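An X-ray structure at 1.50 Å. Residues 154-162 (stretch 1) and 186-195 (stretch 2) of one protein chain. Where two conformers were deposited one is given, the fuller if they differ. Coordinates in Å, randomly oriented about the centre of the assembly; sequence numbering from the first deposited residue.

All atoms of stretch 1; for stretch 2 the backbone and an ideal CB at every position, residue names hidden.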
# COMPACT_ATOMS: atom_id res chain seq x y z
N LEU A 154 17.73 -4.35 -6.58
CA LEU A 154 18.94 -3.57 -6.60
C LEU A 154 19.08 -2.61 -5.44
O LEU A 154 20.17 -2.37 -4.93
CB LEU A 154 19.01 -2.82 -7.94
CG LEU A 154 19.02 -3.73 -9.19
CD1 LEU A 154 18.86 -2.91 -10.51
CD2 LEU A 154 20.32 -4.56 -9.24
N TRP A 155 17.94 -2.06 -5.00
CA TRP A 155 17.91 -1.10 -3.93
C TRP A 155 16.47 -1.06 -3.39
O TRP A 155 15.51 -1.20 -4.16
CB TRP A 155 18.32 0.30 -4.42
CG TRP A 155 18.16 1.41 -3.45
CD1 TRP A 155 19.09 1.87 -2.55
CD2 TRP A 155 17.00 2.24 -3.29
NE1 TRP A 155 18.57 2.95 -1.87
CE2 TRP A 155 17.31 3.20 -2.30
CE3 TRP A 155 15.76 2.28 -3.92
CZ2 TRP A 155 16.37 4.16 -1.89
CZ3 TRP A 155 14.85 3.24 -3.54
CH2 TRP A 155 15.17 4.17 -2.53
N LYS A 156 16.34 -0.83 -2.10
CA LYS A 156 14.99 -0.56 -1.55
C LYS A 156 15.09 0.29 -0.32
O LYS A 156 16.09 0.25 0.41
CB LYS A 156 14.22 -1.83 -1.23
CG LYS A 156 14.59 -2.61 0.03
CD LYS A 156 15.96 -3.16 0.02
CE LYS A 156 16.27 -3.89 1.33
NZ LYS A 156 17.51 -4.73 1.25
N GLN A 157 14.04 1.08 -0.05
CA GLN A 157 14.00 1.89 1.16
C GLN A 157 12.56 2.24 1.47
O GLN A 157 11.76 2.51 0.57
CB GLN A 157 14.87 3.14 1.02
CG GLN A 157 15.07 3.87 2.33
CD GLN A 157 16.33 4.70 2.38
OE1 GLN A 157 17.30 4.45 1.65
NE2 GLN A 157 16.32 5.71 3.26
N SER A 158 12.22 2.23 2.76
CA SER A 158 10.93 2.65 3.27
C SER A 158 11.09 4.03 3.91
O SER A 158 12.07 4.29 4.61
CB SER A 158 10.47 1.65 4.32
OG SER A 158 9.25 2.02 4.91
N PHE A 159 10.10 4.87 3.71
CA PHE A 159 10.06 6.21 4.28
C PHE A 159 8.73 6.40 5.03
O PHE A 159 7.66 6.07 4.53
CB PHE A 159 10.15 7.27 3.17
CG PHE A 159 11.43 7.21 2.37
CD1 PHE A 159 11.54 6.35 1.28
CD2 PHE A 159 12.51 8.00 2.69
CE1 PHE A 159 12.70 6.29 0.54
CE2 PHE A 159 13.66 7.96 1.95
CZ PHE A 159 13.76 7.10 0.88
N GLU A 160 8.80 7.00 6.22
CA GLU A 160 7.58 7.22 7.06
C GLU A 160 6.89 8.52 6.62
O GLU A 160 6.86 9.55 7.33
CB GLU A 160 7.96 7.16 8.56
CG GLU A 160 8.40 5.73 9.00
CD GLU A 160 7.29 4.61 8.89
OE1 GLU A 160 6.08 4.90 8.98
OE2 GLU A 160 7.65 3.41 8.77
N ILE A 161 6.35 8.46 5.41
CA ILE A 161 5.68 9.59 4.74
C ILE A 161 4.34 9.16 4.15
O ILE A 161 3.83 9.73 3.17
CB ILE A 161 6.62 10.21 3.65
CG1 ILE A 161 6.89 9.21 2.54
CG2 ILE A 161 7.91 10.76 4.31
CD1 ILE A 161 7.74 9.82 1.35
N GLY A 162 3.72 8.13 4.73
CA GLY A 162 2.41 7.71 4.31
C GLY A 162 1.37 8.82 4.50
O GLY A 162 1.58 9.77 5.22
N UNK A 186 8.54 20.80 -1.19
CA UNK A 186 9.72 21.11 -0.39
C UNK A 186 10.02 20.00 0.59
O UNK A 186 11.16 19.61 0.79
CB UNK A 186 9.53 22.43 0.36
N UNK A 187 9.00 19.51 1.26
CA UNK A 187 9.18 18.39 2.18
C UNK A 187 9.70 17.16 1.46
O UNK A 187 10.64 16.50 1.92
CB UNK A 187 7.86 18.06 2.89
N UNK A 188 9.09 16.84 0.33
CA UNK A 188 9.57 15.68 -0.44
C UNK A 188 11.04 15.83 -0.90
O UNK A 188 11.81 14.85 -0.85
CB UNK A 188 8.67 15.47 -1.66
N UNK A 189 11.43 17.04 -1.30
CA UNK A 189 12.82 17.33 -1.63
C UNK A 189 13.75 16.96 -0.48
O UNK A 189 14.84 16.44 -0.70
CB UNK A 189 12.98 18.81 -1.98
N UNK A 190 13.35 17.25 0.76
CA UNK A 190 14.18 16.97 1.93
C UNK A 190 14.23 15.47 2.26
O UNK A 190 15.30 14.94 2.60
CB UNK A 190 13.65 17.75 3.14
N UNK A 191 13.09 14.79 2.17
CA UNK A 191 12.94 13.39 2.61
C UNK A 191 13.57 12.40 1.63
O UNK A 191 14.23 11.41 2.03
CB UNK A 191 11.46 13.05 2.79
N UNK A 192 13.41 12.69 0.35
CA UNK A 192 13.66 11.68 -0.70
C UNK A 192 15.06 11.68 -1.29
O UNK A 192 15.31 11.07 -2.31
CB UNK A 192 12.66 11.88 -1.84
N UNK A 193 16.01 12.34 -0.63
CA UNK A 193 17.37 12.34 -1.13
C UNK A 193 17.93 10.95 -1.41
O UNK A 193 18.51 10.74 -2.45
CB UNK A 193 18.28 13.06 -0.13
N UNK A 194 17.68 9.97 -0.52
CA UNK A 194 18.24 8.63 -0.79
C UNK A 194 17.59 8.01 -2.04
O UNK A 194 18.22 7.25 -2.75
CB UNK A 194 18.04 7.71 0.42
N UNK A 195 16.33 8.36 -2.30
CA UNK A 195 15.68 7.89 -3.50
C UNK A 195 16.28 8.52 -4.75
O UNK A 195 16.57 7.83 -5.74
CB UNK A 195 14.18 8.18 -3.43

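Stretch 1 runs as a strand through residue 159, and Trp-155, Gln-157, Phe-159 and Ile-161 all point toward stretch 2, offering two rings, an amide and a branched aliphatic group. Nothing charged faces the partner, so apolar side chains are expected where its positions come close.

Position 186, helical, has no atom of stretch 1 near its CB, and almost any helix-compatible residue would serve; it is Asn-186. At 187 the CA-to-CB bond points toward stretch 1, but the ideal CB lies beyond 5.5 Å of it, so a long or aromatic side chain is needed to bridge the gap. Tyr-187 does so with chi1 t: its CE2 lies 4.0 Å from Ile-161 CG2, while its OH is 2.8 Å from a water that donates to Glu-160 O, also at 2.8 Å. This water is a polar link in an interface without direct hydrogen bonds.

Position 188 points sideways, and only a large side chain could approach; Phe-188 brings its end nearer without a close contact. Positions 189 and 190 are out of reach and leave the choice open, polar residues included; they are Asp-189 and Glu-190.

At 191 the CB points toward stretch 1, with the ideal CB 4.5 Å from Ile-161 CG2 and 5.2 Å from Phe-159 CD2. A compact aliphatic group such as valine, isoleucine or alanine would suit. Val-191 places CG1 3.7 Å from both Ile-161 CG2 and Phe-159 CD2, filling the space between them.

Position 192 leaves helical phi/psi (-93/15) and is the N-cap of the next helix, where serine, threonine, aspartate or asparagine would be usual. Its CB points sideways, yet a longer apolar chain could reach the Phe-159 ring. Leu-192, with chi1 m and chi2 t, sets CD2 over one face of that ring, 4.1 Å from the centroid and almost on the normal, and 3.9 Å from Ile-161 CD1.

Position 193 points away, tolerating many residues; it is Val-193.

At 194 the ideal CB is 3.6 Å from Gln-157 OE1 and 4.3 Å from Phe-159 CZ, favouring something small or compact. A phi of -67° early in a helix also allows proline. Pro-194 puts CB at the edge of the Phe-159 ring, 4.2 Å from CZ.

At 195 the CB points sideways, 4.2 Å from Trp-155 CH2, so leucine, methionine or isoleucine would fit. Leu-195 extends CD1 to 3.7 Å from Trp-155 CZ3.

Stretch 2 186-195: NYFDEVLVPL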
# COMPACT_ATOMS: atom_id res chain seq x y z
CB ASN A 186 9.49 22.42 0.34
CG ASN A 186 10.69 22.83 1.19
OD1 ASN A 186 11.75 23.15 0.64
ND2 ASN A 186 10.51 22.87 2.51
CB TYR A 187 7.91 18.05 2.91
CG TYR A 187 8.00 16.90 3.87
CD1 TYR A 187 8.82 16.96 4.97
CD2 TYR A 187 7.26 15.75 3.69
CE1 TYR A 187 8.90 15.92 5.89
CE2 TYR A 187 7.33 14.72 4.61
CZ TYR A 187 8.14 14.80 5.69
OH TYR A 187 8.22 13.78 6.60
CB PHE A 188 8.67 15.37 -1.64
CG PHE A 188 7.22 15.01 -1.29
CD1 PHE A 188 6.90 14.32 -0.11
CD2 PHE A 188 6.20 15.35 -2.16
CE1 PHE A 188 5.59 14.02 0.16
CE2 PHE A 188 4.89 15.02 -1.89
CZ PHE A 188 4.59 14.37 -0.74
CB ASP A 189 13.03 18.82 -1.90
CG ASP A 189 12.55 19.28 -3.25
OD1 ASP A 189 12.27 18.46 -4.15
OD2 ASP A 189 12.44 20.51 -3.44
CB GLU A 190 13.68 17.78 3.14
CG GLU A 190 13.86 19.30 3.00
CD GLU A 190 15.30 19.71 2.77
OE1 GLU A 190 16.16 19.20 3.50
OE2 GLU A 190 15.56 20.46 1.81
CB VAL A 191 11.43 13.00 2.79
CG1 VAL A 191 11.28 11.50 3.10
CG2 VAL A 191 10.77 13.81 3.88
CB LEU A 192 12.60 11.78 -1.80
CG LEU A 192 11.19 11.49 -1.32
CD1 LEU A 192 10.29 11.76 -2.53
CD2 LEU A 192 11.05 10.07 -0.79
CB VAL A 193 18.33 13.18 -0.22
CG1 VAL A 193 19.77 13.07 -0.72
CG2 VAL A 193 17.92 14.66 -0.32
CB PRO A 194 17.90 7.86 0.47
CG PRO A 194 17.80 8.93 1.53
CD PRO A 194 17.17 10.08 0.86
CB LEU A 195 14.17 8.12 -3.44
CG LEU A 195 13.42 7.81 -4.73
CD1 LEU A 195 13.42 6.29 -5.04
CD2 LEU A 195 11.98 8.29 -4.61
O HOH W 1 6.02 12.20 7.47
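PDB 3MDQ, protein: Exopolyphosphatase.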